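Local coordinates for protein 401aa long hypothetical glucose-1-phosphate thymidylyltransferase (Sulfolobus tokodaii, PDB 2GGQ) that probably works as a bifunctional enzyme of UDP-N-acetylglucosamine and UDP-N-acetylgalactosamine synthesis, joining a nucleotidyltransferase domain to a hexapeptide-repeat acetyltransferase domain, at residues 39-44 against 106-111; 98-103 against 158-163; 139-144 against 195-200; 144-149 against 183-188; 382-387 against 396-401. All coordinates share one frame; numbering follows the deposited sequence.

In the fold
Contacts 1 to 4 all lie in the nucleotidyltransferase part of the chain, whereas contact 5 sits in the hexapeptide-repeat part, its centre 40 Å or more from each of the others. Contact 1 closes before contact 3 opens, and contact 2 interlaces along the chain with contacts 1, 3 and 4. Contacts 1 and 2 have centres 11 Å apart, joined through strand 100-102 running on to helix 106-111. Contacts 3 and 4 share I144 and strand 141-146, and Y161 of strand 155-163 links contact 2 to contact 4 by packing on I188. Contacts 2 and 4 thus lie beside the probable sugar-phosphate site, remote from the last coil at contact 5.

Contact 1: 39-44 against 106-111; sequences EYLRKC and KEICNI
L41 meets I108 through one methyl each, CD2 to CG2 at 4.1 Å, where the two side chains cross obliquely. Both also rest on L94 of strand 93-97, so the pair belongs to the layer between helices and sheet; I108 reaches I96 and I160 as well. Next in sequence, K43 contributes little to the second segment: its carbonyl O stands 4.3 Å from C109 SG, and its ammonium group turns to a salt bridge with E105. C44 carries the contact. It is the first residue to leave helical backbone angles, and its N is bonded to L41 O at 2.9 Å, a tightening of the last turn. From there SG lies anti to the carbonyl carbon (chi1 -69°) and forms a disulfide with C109 SG, 2.0 Å long. The torsion about the S-S bond, -102°, is negative and not far from a right angle, a left-handed twist. The I108 methyl CG2, anti to its backbone N, serves two neighbours, since it also lies 4.2 Å from C44 CB. One disulfide at the end of helix 33-43, backed by a small apolar patch, ties together two helices that cover the same face of the central sheet in a GT-A nucleotidyltransferase fold.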
# COMPACT_ATOMS: atom_id res chain seq x y z
N GLU A 39 -14.21 5.65 2.87
CA GLU A 39 -15.38 4.79 2.86
C GLU A 39 -15.70 4.28 4.29
O GLU A 39 -16.84 4.41 4.75
CB GLU A 39 -15.09 3.63 1.92
CG GLU A 39 -16.25 2.74 1.58
CD GLU A 39 -15.79 1.45 0.87
OE1 GLU A 39 -14.81 1.50 0.08
OE2 GLU A 39 -16.40 0.40 1.12
N TYR A 40 -14.69 3.72 4.98
CA TYR A 40 -14.84 3.28 6.38
C TYR A 40 -15.27 4.41 7.32
O TYR A 40 -16.20 4.24 8.14
CB TYR A 40 -13.52 2.72 6.91
CG TYR A 40 -13.09 1.41 6.30
CD1 TYR A 40 -13.99 0.57 5.68
CD2 TYR A 40 -11.76 1.01 6.38
CE1 TYR A 40 -13.58 -0.64 5.14
CE2 TYR A 40 -11.34 -0.18 5.84
CZ TYR A 40 -12.25 -1.00 5.23
OH TYR A 40 -11.81 -2.20 4.70
N LEU A 41 -14.56 5.53 7.25
CA LEU A 41 -14.87 6.72 8.02
C LEU A 41 -16.33 7.14 7.84
O LEU A 41 -17.05 7.30 8.83
CB LEU A 41 -13.95 7.85 7.59
CG LEU A 41 -12.50 7.70 8.07
CD1 LEU A 41 -11.65 8.89 7.58
CD2 LEU A 41 -12.48 7.60 9.59
N ARG A 42 -16.74 7.31 6.57
CA ARG A 42 -18.12 7.67 6.22
C ARG A 42 -19.15 6.67 6.72
O ARG A 42 -20.23 7.07 7.20
CB ARG A 42 -18.28 7.88 4.71
CG ARG A 42 -17.65 9.16 4.23
CD ARG A 42 -17.62 9.24 2.71
NE ARG A 42 -17.06 10.53 2.29
CZ ARG A 42 -16.71 10.83 1.04
NH1 ARG A 42 -16.84 9.92 0.08
NH2 ARG A 42 -16.22 12.04 0.75
N LYS A 43 -18.82 5.38 6.58
CA LYS A 43 -19.62 4.32 7.13
C LYS A 43 -19.83 4.45 8.65
O LYS A 43 -20.87 4.04 9.16
CB LYS A 43 -19.04 2.94 6.76
CG LYS A 43 -19.39 2.49 5.32
CD LYS A 43 -18.46 1.39 4.78
CE LYS A 43 -18.71 0.03 5.42
NZ LYS A 43 -17.80 -1.14 5.00
N CYS A 44 -18.90 5.08 9.36
CA CYS A 44 -19.07 5.34 10.79
C CYS A 44 -19.63 6.73 11.17
O CYS A 44 -19.65 7.08 12.33
CB CYS A 44 -17.79 5.03 11.55
SG CYS A 44 -17.42 3.26 11.61
N LYS A 106 -15.64 -1.43 11.88
CA LYS A 106 -16.18 -1.72 13.21
C LYS A 106 -15.43 -1.05 14.37
O LYS A 106 -16.05 -0.57 15.31
CB LYS A 106 -16.36 -3.24 13.45
CG LYS A 106 -17.61 -3.83 12.71
CD LYS A 106 -17.87 -5.34 13.03
CE LYS A 106 -17.31 -6.26 11.93
NZ LYS A 106 -17.09 -7.68 12.36
N GLU A 107 -14.10 -0.97 14.28
CA GLU A 107 -13.32 -0.45 15.39
C GLU A 107 -13.34 1.06 15.42
O GLU A 107 -13.35 1.67 16.49
CB GLU A 107 -11.88 -0.94 15.33
CG GLU A 107 -11.78 -2.42 14.96
CD GLU A 107 -12.12 -3.33 16.11
OE1 GLU A 107 -12.42 -2.82 17.23
OE2 GLU A 107 -12.08 -4.57 15.89
N ILE A 108 -13.35 1.67 14.25
CA ILE A 108 -13.50 3.12 14.17
C ILE A 108 -14.89 3.51 14.71
O ILE A 108 -15.03 4.44 15.48
CB ILE A 108 -13.23 3.60 12.75
CG1 ILE A 108 -11.73 3.44 12.41
CG2 ILE A 108 -13.71 5.03 12.56
CD1 ILE A 108 -11.42 3.70 10.91
N CYS A 109 -15.92 2.75 14.35
CA CYS A 109 -17.27 3.04 14.81
C CYS A 109 -17.35 3.03 16.35
O CYS A 109 -17.98 3.89 16.97
CB CYS A 109 -18.26 2.05 14.22
SG CYS A 109 -18.89 2.37 12.54
N ASN A 110 -16.70 2.04 16.95
CA ASN A 110 -16.68 1.90 18.39
C ASN A 110 -15.88 3.02 19.09
O ASN A 110 -16.33 3.61 20.10
CB ASN A 110 -16.12 0.51 18.73
CG ASN A 110 -15.98 0.29 20.22
OD1 ASN A 110 -16.94 0.45 20.98
ND2 ASN A 110 -14.78 -0.12 20.64
N ILE A 111 -14.70 3.34 18.54
CA ILE A 111 -13.77 4.25 19.21
C ILE A 111 -14.30 5.70 19.30
O ILE A 111 -14.09 6.40 20.29
CB ILE A 111 -12.32 4.13 18.58
CG1 ILE A 111 -11.24 4.64 19.52
CG2 ILE A 111 -12.20 4.82 17.26
CD1 ILE A 111 -9.78 4.41 18.95

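Contact 2: 98-103 against 158-163; sequences GDLFFS and AGIYKL
L100 points at the corner where the chain turns at G159, and its isobutyl group supplies most of its segment's share of the contact. From CB the chain runs to CG, set beside the backbone N (chi1 -46°), which carries the branch toward the corner; CG is 4.1 Å from A158 O, and there it forks. CD2 stays beside the same oxygen, at a looser separation. CD1 goes furthest in: it is 3.1 Å from A158 O and equally close to G159 O, tight for a methyl carbon against oxygen, and it also meets I160 CG1 at 3.9 Å. An imagined CB on G159 would come within 3.3 Å of L100 CD1, which, together with the positive phi of 70°, is consistent with a glycine at the corner. Two residues on, F102 presents a ring face to I160: I160 CD1 sits over the F102 ring, 4.1 Å from its centroid and 18° off the normal, a CH-pi contact. With an alanine at L100, a gap would probably open in front of the A158 and G159 carbonyl oxygens, and I160 CG1 would lose its neighbour across this contact. No hydrogen bond joins the two segments; A158 O takes one from W206 NE1. Close packing therefore holds the contact, a methyl against two carbonyl oxygens and apolar contacts at I160, beside Y97 and N157, which probably bind the sugar phosphate.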
# COMPACT_ATOMS: atom_id res chain seq x y z
N GLY A 98 -2.03 7.24 6.90
CA GLY A 98 -2.47 7.15 5.51
C GLY A 98 -2.03 5.96 4.65
O GLY A 98 -2.42 5.87 3.48
N ASP A 99 -1.26 5.05 5.23
CA ASP A 99 -0.84 3.84 4.52
C ASP A 99 -1.38 2.53 5.12
O ASP A 99 -0.88 1.43 4.83
CB ASP A 99 0.68 3.80 4.43
CG ASP A 99 1.37 3.73 5.79
OD1 ASP A 99 0.72 3.75 6.86
OD2 ASP A 99 2.61 3.62 5.77
N LEU A 100 -2.43 2.65 5.93
CA LEU A 100 -3.01 1.51 6.61
C LEU A 100 -4.16 0.95 5.82
O LEU A 100 -5.06 1.68 5.42
CB LEU A 100 -3.55 1.89 8.01
CG LEU A 100 -2.69 2.74 8.94
CD1 LEU A 100 -3.48 3.04 10.25
CD2 LEU A 100 -1.44 2.01 9.25
N PHE A 101 -4.13 -0.35 5.61
CA PHE A 101 -5.28 -1.07 5.17
C PHE A 101 -5.72 -1.95 6.31
O PHE A 101 -4.90 -2.61 6.93
CB PHE A 101 -4.94 -1.95 3.96
CG PHE A 101 -6.11 -2.69 3.42
CD1 PHE A 101 -7.02 -2.05 2.59
CD2 PHE A 101 -6.35 -4.01 3.80
CE1 PHE A 101 -8.13 -2.72 2.12
CE2 PHE A 101 -7.47 -4.69 3.33
CZ PHE A 101 -8.36 -4.04 2.50
N PHE A 102 -7.02 -1.99 6.54
CA PHE A 102 -7.63 -2.90 7.51
C PHE A 102 -9.00 -3.34 7.00
O PHE A 102 -9.56 -2.74 6.09
CB PHE A 102 -7.67 -2.26 8.90
CG PHE A 102 -8.16 -0.86 8.88
CD1 PHE A 102 -9.50 -0.59 9.06
CD2 PHE A 102 -7.29 0.20 8.67
CE1 PHE A 102 -9.96 0.71 9.05
CE2 PHE A 102 -7.75 1.49 8.64
CZ PHE A 102 -9.08 1.74 8.83
N SER A 103 -9.51 -4.43 7.54
CA SER A 103 -10.56 -5.18 6.86
C SER A 103 -11.97 -4.61 7.00
O SER A 103 -12.87 -4.97 6.22
CB SER A 103 -10.56 -6.61 7.36
OG SER A 103 -10.89 -6.64 8.73
N ALA A 158 -1.54 0.26 16.08
CA ALA A 158 -2.16 0.16 14.76
C ALA A 158 -2.33 1.47 13.99
O ALA A 158 -2.78 1.43 12.86
CB ALA A 158 -3.47 -0.60 14.84
N GLY A 159 -1.98 2.62 14.59
CA GLY A 159 -2.02 3.91 13.91
C GLY A 159 -3.44 4.40 13.64
O GLY A 159 -3.68 5.07 12.65
N ILE A 160 -4.36 4.02 14.54
CA ILE A 160 -5.76 4.47 14.55
C ILE A 160 -6.07 4.96 15.97
O ILE A 160 -6.03 4.18 16.92
CB ILE A 160 -6.70 3.31 14.22
CG1 ILE A 160 -6.43 2.79 12.78
CG2 ILE A 160 -8.16 3.74 14.42
CD1 ILE A 160 -6.94 1.36 12.51
N TYR A 161 -6.29 6.26 16.09
CA TYR A 161 -6.43 6.94 17.39
C TYR A 161 -7.72 7.72 17.42
O TYR A 161 -8.18 8.22 16.39
CB TYR A 161 -5.32 7.96 17.62
CG TYR A 161 -3.87 7.57 17.32
CD1 TYR A 161 -3.22 8.06 16.20
CD2 TYR A 161 -3.13 6.79 18.21
CE1 TYR A 161 -1.86 7.74 15.92
CE2 TYR A 161 -1.78 6.47 17.95
CZ TYR A 161 -1.15 6.96 16.82
OH TYR A 161 0.18 6.66 16.60
N LYS A 162 -8.27 7.88 18.62
CA LYS A 162 -9.26 8.90 18.87
C LYS A 162 -8.71 9.73 20.01
O LYS A 162 -8.63 9.25 21.15
CB LYS A 162 -10.58 8.25 19.26
CG LYS A 162 -11.79 9.10 19.04
CD LYS A 162 -11.90 10.17 20.09
CE LYS A 162 -12.36 9.60 21.44
NZ LYS A 162 -12.57 10.75 22.42
N LEU A 163 -8.23 10.91 19.69
CA LEU A 163 -7.58 11.75 20.67
C LEU A 163 -8.33 13.05 20.90
O LEU A 163 -8.93 13.60 19.99
CB LEU A 163 -6.15 12.10 20.25
CG LEU A 163 -5.23 10.93 19.86
CD1 LEU A 163 -3.84 11.48 19.57
CD2 LEU A 163 -5.16 9.78 20.90

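Contact 3: 139-144 against 195-200; sequences NNLSKI and HRVKVI
Water does much of the joining here: L141 and V197 are linked by one direct backbone bond, L141 N to V197 O at 2.9 Å and nearly straight (167°), while the reverse link passes through a solvent molecule. Water 2 accepts from V197 N at 2.9 Å and donates to L141 O at 2.7 Å. Further along, water 1 accepts from V199 N and lies 3.1 Å from N140 OD1. L141 CB packs against V197 CB at 4.0 Å and the V199 methyl CG2, and the three residues share I119 as a neighbour. The R196 chain, bent at chi2 (-129°) and chi3, runs beside the N140 amide, ND2 being 3.4 Å from R196 CG, with amide and guanidinium planes 84° apart. The junction joins 197-201, an outermost strand of the seven-stranded mixed sheet, to the two-stranded sheet 131-135/141-146, where S142 and K143 oppose V134 in a classic beta bulge. Polar backbone groups are thus satisfied partly through water, while L141, V197 and V199 pack through apolar atoms.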
# COMPACT_ATOMS: atom_id res chain seq x y z
N ASN A 139 -5.29 -2.60 31.85
CA ASN A 139 -5.32 -2.75 30.38
C ASN A 139 -5.46 -1.42 29.60
O ASN A 139 -5.88 -1.43 28.44
CB ASN A 139 -6.37 -3.78 29.94
CG ASN A 139 -5.98 -5.21 30.32
OD1 ASN A 139 -4.83 -5.62 30.15
ND2 ASN A 139 -6.95 -5.98 30.83
N ASN A 140 -5.10 -0.31 30.24
CA ASN A 140 -4.96 0.99 29.58
C ASN A 140 -3.51 1.19 29.20
O ASN A 140 -2.64 0.46 29.68
CB ASN A 140 -5.38 2.14 30.50
CG ASN A 140 -6.83 2.06 30.93
OD1 ASN A 140 -7.71 1.66 30.16
ND2 ASN A 140 -7.08 2.45 32.17
N LEU A 141 -3.24 2.19 28.37
CA LEU A 141 -1.89 2.37 27.90
C LEU A 141 -0.95 2.87 28.99
O LEU A 141 -1.22 3.88 29.65
CB LEU A 141 -1.84 3.30 26.69
CG LEU A 141 -0.47 3.50 26.04
CD1 LEU A 141 -0.13 2.32 25.15
CD2 LEU A 141 -0.39 4.86 25.28
N SER A 142 0.14 2.13 29.19
CA SER A 142 1.26 2.59 30.00
C SER A 142 2.17 3.40 29.10
O SER A 142 2.29 4.62 29.26
CB SER A 142 2.00 1.41 30.67
OG SER A 142 3.24 1.83 31.24
N LYS A 143 2.80 2.73 28.13
CA LYS A 143 3.62 3.44 27.14
C LYS A 143 3.68 2.74 25.77
O LYS A 143 3.33 1.57 25.63
CB LYS A 143 5.05 3.70 27.68
CG LYS A 143 5.92 2.47 27.80
CD LYS A 143 7.28 2.80 28.42
CE LYS A 143 7.28 2.66 29.95
NZ LYS A 143 8.66 2.54 30.51
N ILE A 144 4.08 3.50 24.76
CA ILE A 144 4.37 2.98 23.43
C ILE A 144 5.90 2.91 23.27
O ILE A 144 6.57 3.94 23.37
CB ILE A 144 3.78 3.89 22.31
CG1 ILE A 144 2.25 3.97 22.41
CG2 ILE A 144 4.22 3.40 20.91
CD1 ILE A 144 1.63 5.05 21.51
N HIS A 195 -3.57 11.23 31.60
CA HIS A 195 -4.92 10.88 31.15
C HIS A 195 -5.01 9.40 30.84
O HIS A 195 -4.02 8.77 30.47
CB HIS A 195 -5.31 11.68 29.90
CG HIS A 195 -5.42 13.16 30.12
ND1 HIS A 195 -4.35 14.01 29.93
CD2 HIS A 195 -6.46 13.93 30.47
CE1 HIS A 195 -4.74 15.25 30.17
NE2 HIS A 195 -6.02 15.23 30.50
N ARG A 196 -6.20 8.85 30.97
CA ARG A 196 -6.43 7.47 30.64
C ARG A 196 -6.49 7.34 29.11
O ARG A 196 -7.23 8.08 28.44
CB ARG A 196 -7.75 7.02 31.23
CG ARG A 196 -7.96 5.54 31.17
CD ARG A 196 -9.29 5.28 30.56
NE ARG A 196 -10.04 4.22 31.22
CZ ARG A 196 -11.26 4.40 31.72
NH1 ARG A 196 -11.86 5.60 31.64
NH2 ARG A 196 -11.90 3.39 32.30
N VAL A 197 -5.70 6.42 28.57
CA VAL A 197 -5.76 6.08 27.14
C VAL A 197 -6.20 4.62 26.98
O VAL A 197 -5.42 3.70 27.23
CB VAL A 197 -4.39 6.34 26.45
CG1 VAL A 197 -4.46 6.03 24.94
CG2 VAL A 197 -3.94 7.77 26.69
N LYS A 198 -7.45 4.40 26.60
CA LYS A 198 -7.92 3.05 26.35
C LYS A 198 -7.12 2.44 25.19
O LYS A 198 -6.66 3.15 24.31
CB LYS A 198 -9.40 3.05 26.00
CG LYS A 198 -10.32 3.41 27.16
CD LYS A 198 -11.78 3.06 26.84
CE LYS A 198 -11.93 1.74 26.05
NZ LYS A 198 -13.31 1.15 26.18
N VAL A 199 -6.95 1.13 25.24
CA VAL A 199 -6.41 0.37 24.13
C VAL A 199 -7.46 -0.63 23.72
O VAL A 199 -7.98 -1.38 24.56
CB VAL A 199 -5.08 -0.33 24.52
CG1 VAL A 199 -4.60 -1.27 23.43
CG2 VAL A 199 -4.02 0.69 24.83
N ILE A 200 -7.80 -0.62 22.43
CA ILE A 200 -8.79 -1.54 21.85
C ILE A 200 -8.04 -2.47 20.90
O ILE A 200 -7.37 -1.98 20.01
CB ILE A 200 -9.90 -0.81 21.00
CG1 ILE A 200 -10.44 0.46 21.69
CG2 ILE A 200 -11.00 -1.80 20.56
CD1 ILE A 200 -10.95 0.26 23.05
O HOH W 1 -7.79 -0.06 27.57
O HOH W 2 -3.43 5.40 30.14

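Contact 4: 144-149 against 183-188; sequences IIEKPE and ELTDAI
T185 stands between I144 and E146, and its rotamer lets it serve both. With chi1 at 61°, OG1 sits between the backbone N and the carbonyl carbon, and CG2 lies beside N on the other branch. The hydroxyl donates to E146 OE1 at 3.2 Å, meeting the oxygen on its anti side, 25° out of the carboxylate plane. The methyl of T185, CG2, meets I144 CD1 at 3.8 Å, the two side chains crossing at about a right angle. I144 is extended beyond CB, so CD1 continues past T185 to I188 CG2 at 3.9 Å, while its other branch, CG2, lies against T185 CB. E146 is bent instead: its chain turns at chi2 (-56°) and so brings OE1 to T185 OG1. E183, in the N-cap position, places its OE1 5.0 Å from E146 OE1. A leucine in place of E146 would probably leave T185 OG1 without its acceptor across the contact and remove a carboxylate from the probable sugar-phosphate site. Strand 144-146 and helix 184-188 pass with axes 8.9 Å apart. I144 and I188 pack at one end of the contact; at the other, E146 borders the probable N-acetylglucosamine 1-phosphate site, to which it belongs itself, with N157 touching T185 and G131 nearby.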
# COMPACT_ATOMS: atom_id res chain seq x y z
N ILE A 144 4.08 3.50 24.76
CA ILE A 144 4.37 2.98 23.43
C ILE A 144 5.90 2.91 23.27
O ILE A 144 6.57 3.94 23.37
CB ILE A 144 3.78 3.89 22.31
CG1 ILE A 144 2.25 3.97 22.41
CG2 ILE A 144 4.22 3.40 20.91
CD1 ILE A 144 1.63 5.05 21.51
N ILE A 145 6.43 1.71 23.03
CA ILE A 145 7.87 1.54 22.83
C ILE A 145 8.21 1.43 21.33
O ILE A 145 7.83 0.46 20.67
CB ILE A 145 8.47 0.34 23.62
CG1 ILE A 145 8.07 0.41 25.10
CG2 ILE A 145 10.01 0.30 23.47
CD1 ILE A 145 8.60 -0.72 25.96
N GLU A 146 8.93 2.43 20.84
CA GLU A 146 9.22 2.59 19.43
C GLU A 146 10.39 1.73 18.95
O GLU A 146 11.55 1.97 19.32
CB GLU A 146 9.47 4.06 19.09
CG GLU A 146 8.20 4.87 18.81
CD GLU A 146 7.33 4.28 17.69
OE1 GLU A 146 6.10 4.53 17.70
OE2 GLU A 146 7.87 3.57 16.80
N LYS A 147 10.04 0.74 18.12
CA LYS A 147 11.01 -0.15 17.45
C LYS A 147 12.06 -0.73 18.40
O LYS A 147 13.26 -0.50 18.22
CB LYS A 147 11.66 0.54 16.24
CG LYS A 147 10.75 0.63 15.02
CD LYS A 147 11.52 0.93 13.75
CE LYS A 147 11.45 2.41 13.39
NZ LYS A 147 11.63 2.62 11.91
N PRO A 148 11.61 -1.50 19.41
CA PRO A 148 12.50 -1.87 20.52
C PRO A 148 13.73 -2.74 20.17
O PRO A 148 14.74 -2.64 20.87
CB PRO A 148 11.56 -2.61 21.49
CG PRO A 148 10.39 -3.03 20.67
CD PRO A 148 10.25 -2.03 19.59
N GLU A 149 13.66 -3.54 19.11
CA GLU A 149 14.66 -4.61 18.87
C GLU A 149 14.72 -5.58 20.08
O GLU A 149 15.78 -5.93 20.59
CB GLU A 149 16.04 -4.06 18.41
CG GLU A 149 17.06 -3.65 19.50
CD GLU A 149 18.18 -2.74 18.97
OE1 GLU A 149 17.85 -1.76 18.26
OE2 GLU A 149 19.38 -2.99 19.26
N GLU A 183 7.53 13.22 16.88
CA GLU A 183 6.82 11.96 16.90
C GLU A 183 5.56 12.02 17.75
O GLU A 183 5.62 12.39 18.92
CB GLU A 183 7.76 10.84 17.35
CG GLU A 183 9.05 10.81 16.48
CD GLU A 183 9.62 9.42 16.29
OE1 GLU A 183 8.84 8.45 16.28
OE2 GLU A 183 10.86 9.30 16.15
N LEU A 184 4.43 11.67 17.14
CA LEU A 184 3.14 11.63 17.84
C LEU A 184 3.14 10.67 19.05
O LEU A 184 2.59 11.00 20.11
CB LEU A 184 1.98 11.30 16.87
CG LEU A 184 0.56 11.15 17.48
CD1 LEU A 184 0.18 12.40 18.29
CD2 LEU A 184 -0.47 10.94 16.36
N THR A 185 3.75 9.50 18.92
CA THR A 185 3.74 8.55 20.04
C THR A 185 4.47 9.02 21.31
O THR A 185 4.16 8.54 22.39
CB THR A 185 4.28 7.18 19.66
OG1 THR A 185 5.64 7.32 19.23
CG2 THR A 185 3.40 6.56 18.56
N ASP A 186 5.42 9.95 21.15
CA ASP A 186 6.10 10.64 22.26
C ASP A 186 5.13 11.52 23.05
O ASP A 186 5.17 11.55 24.29
CB ASP A 186 7.21 11.53 21.72
CG ASP A 186 8.52 10.75 21.43
OD1 ASP A 186 8.61 9.58 21.84
OD2 ASP A 186 9.46 11.33 20.81
N ALA A 187 4.29 12.25 22.32
CA ALA A 187 3.28 13.11 22.92
C ALA A 187 2.22 12.26 23.59
O ALA A 187 1.74 12.59 24.68
CB ALA A 187 2.67 14.02 21.86
N ILE A 188 1.85 11.17 22.93
CA ILE A 188 0.90 10.22 23.51
C ILE A 188 1.48 9.61 24.78
O ILE A 188 0.76 9.31 25.73
CB ILE A 188 0.52 9.11 22.50
CG1 ILE A 188 -0.24 9.71 21.31
CG2 ILE A 188 -0.31 8.01 23.21
CD1 ILE A 188 -0.79 8.70 20.33

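Contact 5: 382-387 against 396-401; sequences RIYPGA and GEFFKV
F399 fills the hollow under I383 and A387, the inward-facing side of the coil. Its CB receives I383 CD1 at 3.7 Å, a methyl brought there by an isoleucine chain bent at chi2 (-63°), and A387 CB butts against the ring edge near its plane, 3.9 Å from F399 CD2. A387 CB also lies 3.6 Å from K400 O. V389 touches both I383 and F399 on the same side. On the outward face the relief differs: F398 and Y384 lie side by side, pointing the same way, with F398 CE1 3.8 Å from Y384 CB and Y384 CD1 at the F398 ring's edge. K400 CB fits beside Y384 CB at 3.7 Å, while its extended chain leads away. Between the two faces runs a parallel ladder, R382 opposite F398 and I383 opposite F399. R382 N bonds to E397 O, R382 O accepts from F399 N at 2.8 Å, and F399 O accepts from Y384 N at 2.9 Å. A type II turn from Y384 to A387 then brings A387 CB to the edge of the F399 ring. Hydrogen bonds set the register of this last rung of the left-handed beta-helix, and the apolar side chains of I383, A387 and F399 pack on its inner side.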
# COMPACT_ATOMS: atom_id res chain seq x y z
N ARG A 382 13.82 3.59 -19.26
CA ARG A 382 13.77 2.99 -20.58
C ARG A 382 14.86 1.91 -20.66
O ARG A 382 16.03 2.16 -20.42
CB ARG A 382 13.97 4.04 -21.70
CG ARG A 382 12.74 4.98 -21.97
CD ARG A 382 11.58 4.15 -22.51
NE ARG A 382 10.33 4.84 -22.91
CZ ARG A 382 9.33 5.17 -22.09
NH1 ARG A 382 9.44 5.01 -20.75
NH2 ARG A 382 8.21 5.70 -22.61
N ILE A 383 14.43 0.68 -20.93
CA ILE A 383 15.35 -0.43 -20.95
C ILE A 383 15.61 -0.84 -22.41
O ILE A 383 14.72 -1.19 -23.20
CB ILE A 383 14.87 -1.67 -20.13
CG1 ILE A 383 14.32 -1.29 -18.72
CG2 ILE A 383 15.98 -2.74 -20.07
CD1 ILE A 383 15.36 -0.61 -17.74
N TYR A 384 16.87 -0.80 -22.72
CA TYR A 384 17.38 -1.13 -24.05
C TYR A 384 17.07 -2.60 -24.38
O TYR A 384 17.18 -3.44 -23.51
CB TYR A 384 18.91 -0.87 -24.10
CG TYR A 384 19.53 -0.96 -25.52
CD1 TYR A 384 19.29 0.04 -26.47
CD2 TYR A 384 20.36 -2.04 -25.89
CE1 TYR A 384 19.87 -0.04 -27.80
CE2 TYR A 384 20.91 -2.12 -27.19
CZ TYR A 384 20.63 -1.12 -28.14
OH TYR A 384 21.21 -1.17 -29.42
N PRO A 385 16.64 -2.90 -25.63
CA PRO A 385 16.36 -4.27 -26.05
C PRO A 385 17.45 -5.24 -25.68
O PRO A 385 18.65 -4.94 -25.90
CB PRO A 385 16.37 -4.16 -27.56
CG PRO A 385 15.82 -2.81 -27.82
CD PRO A 385 16.39 -1.94 -26.72
N GLY A 386 17.05 -6.43 -25.20
CA GLY A 386 18.04 -7.46 -24.84
C GLY A 386 18.84 -7.23 -23.58
O GLY A 386 19.64 -8.08 -23.22
N ALA A 387 18.61 -6.12 -22.88
CA ALA A 387 19.39 -5.82 -21.67
C ALA A 387 19.04 -6.78 -20.54
O ALA A 387 17.90 -7.24 -20.38
CB ALA A 387 19.18 -4.32 -21.17
N GLY A 396 13.66 7.66 -14.28
CA GLY A 396 13.96 8.34 -15.55
C GLY A 396 15.20 7.88 -16.31
O GLY A 396 15.57 8.50 -17.29
N GLU A 397 15.79 6.77 -15.92
CA GLU A 397 17.06 6.37 -16.51
C GLU A 397 16.95 5.42 -17.69
O GLU A 397 16.18 4.43 -17.66
CB GLU A 397 17.91 5.73 -15.44
CG GLU A 397 18.57 6.75 -14.55
CD GLU A 397 19.67 6.11 -13.72
OE1 GLU A 397 20.62 6.86 -13.43
OE2 GLU A 397 19.60 4.88 -13.40
N PHE A 398 17.73 5.70 -18.72
CA PHE A 398 17.99 4.73 -19.77
C PHE A 398 18.97 3.70 -19.20
O PHE A 398 19.94 4.06 -18.54
CB PHE A 398 18.66 5.43 -20.95
CG PHE A 398 19.27 4.48 -22.00
CD1 PHE A 398 18.47 3.83 -22.90
CD2 PHE A 398 20.64 4.32 -22.08
CE1 PHE A 398 19.04 2.97 -23.88
CE2 PHE A 398 21.21 3.46 -23.04
CZ PHE A 398 20.41 2.81 -23.93
N PHE A 399 18.70 2.41 -19.46
CA PHE A 399 19.57 1.32 -18.99
C PHE A 399 19.91 0.40 -20.18
O PHE A 399 19.01 -0.14 -20.82
CB PHE A 399 18.85 0.45 -17.91
CG PHE A 399 19.71 -0.73 -17.40
CD1 PHE A 399 20.57 -0.56 -16.33
CD2 PHE A 399 19.67 -1.99 -18.05
CE1 PHE A 399 21.36 -1.62 -15.86
CE2 PHE A 399 20.49 -3.06 -17.61
CZ PHE A 399 21.32 -2.87 -16.50
N LYS A 400 21.19 0.20 -20.45
CA LYS A 400 21.60 -0.86 -21.37
C LYS A 400 22.48 -1.94 -20.67
O LYS A 400 22.52 -3.07 -21.12
CB LYS A 400 22.30 -0.31 -22.61
CG LYS A 400 23.46 0.59 -22.34
CD LYS A 400 24.20 0.99 -23.64
CE LYS A 400 25.45 1.76 -23.23
NZ LYS A 400 26.28 2.14 -24.39
N VAL A 401 23.16 -1.58 -19.59
CA VAL A 401 24.19 -2.45 -19.04
C VAL A 401 24.65 -2.00 -17.64
O VAL A 401 24.56 -0.84 -17.27
CB VAL A 401 25.40 -2.49 -20.06
CG1 VAL A 401 26.41 -1.39 -19.80
CG2 VAL A 401 26.05 -3.85 -20.08
OXT VAL A 401 25.17 -2.78 -16.81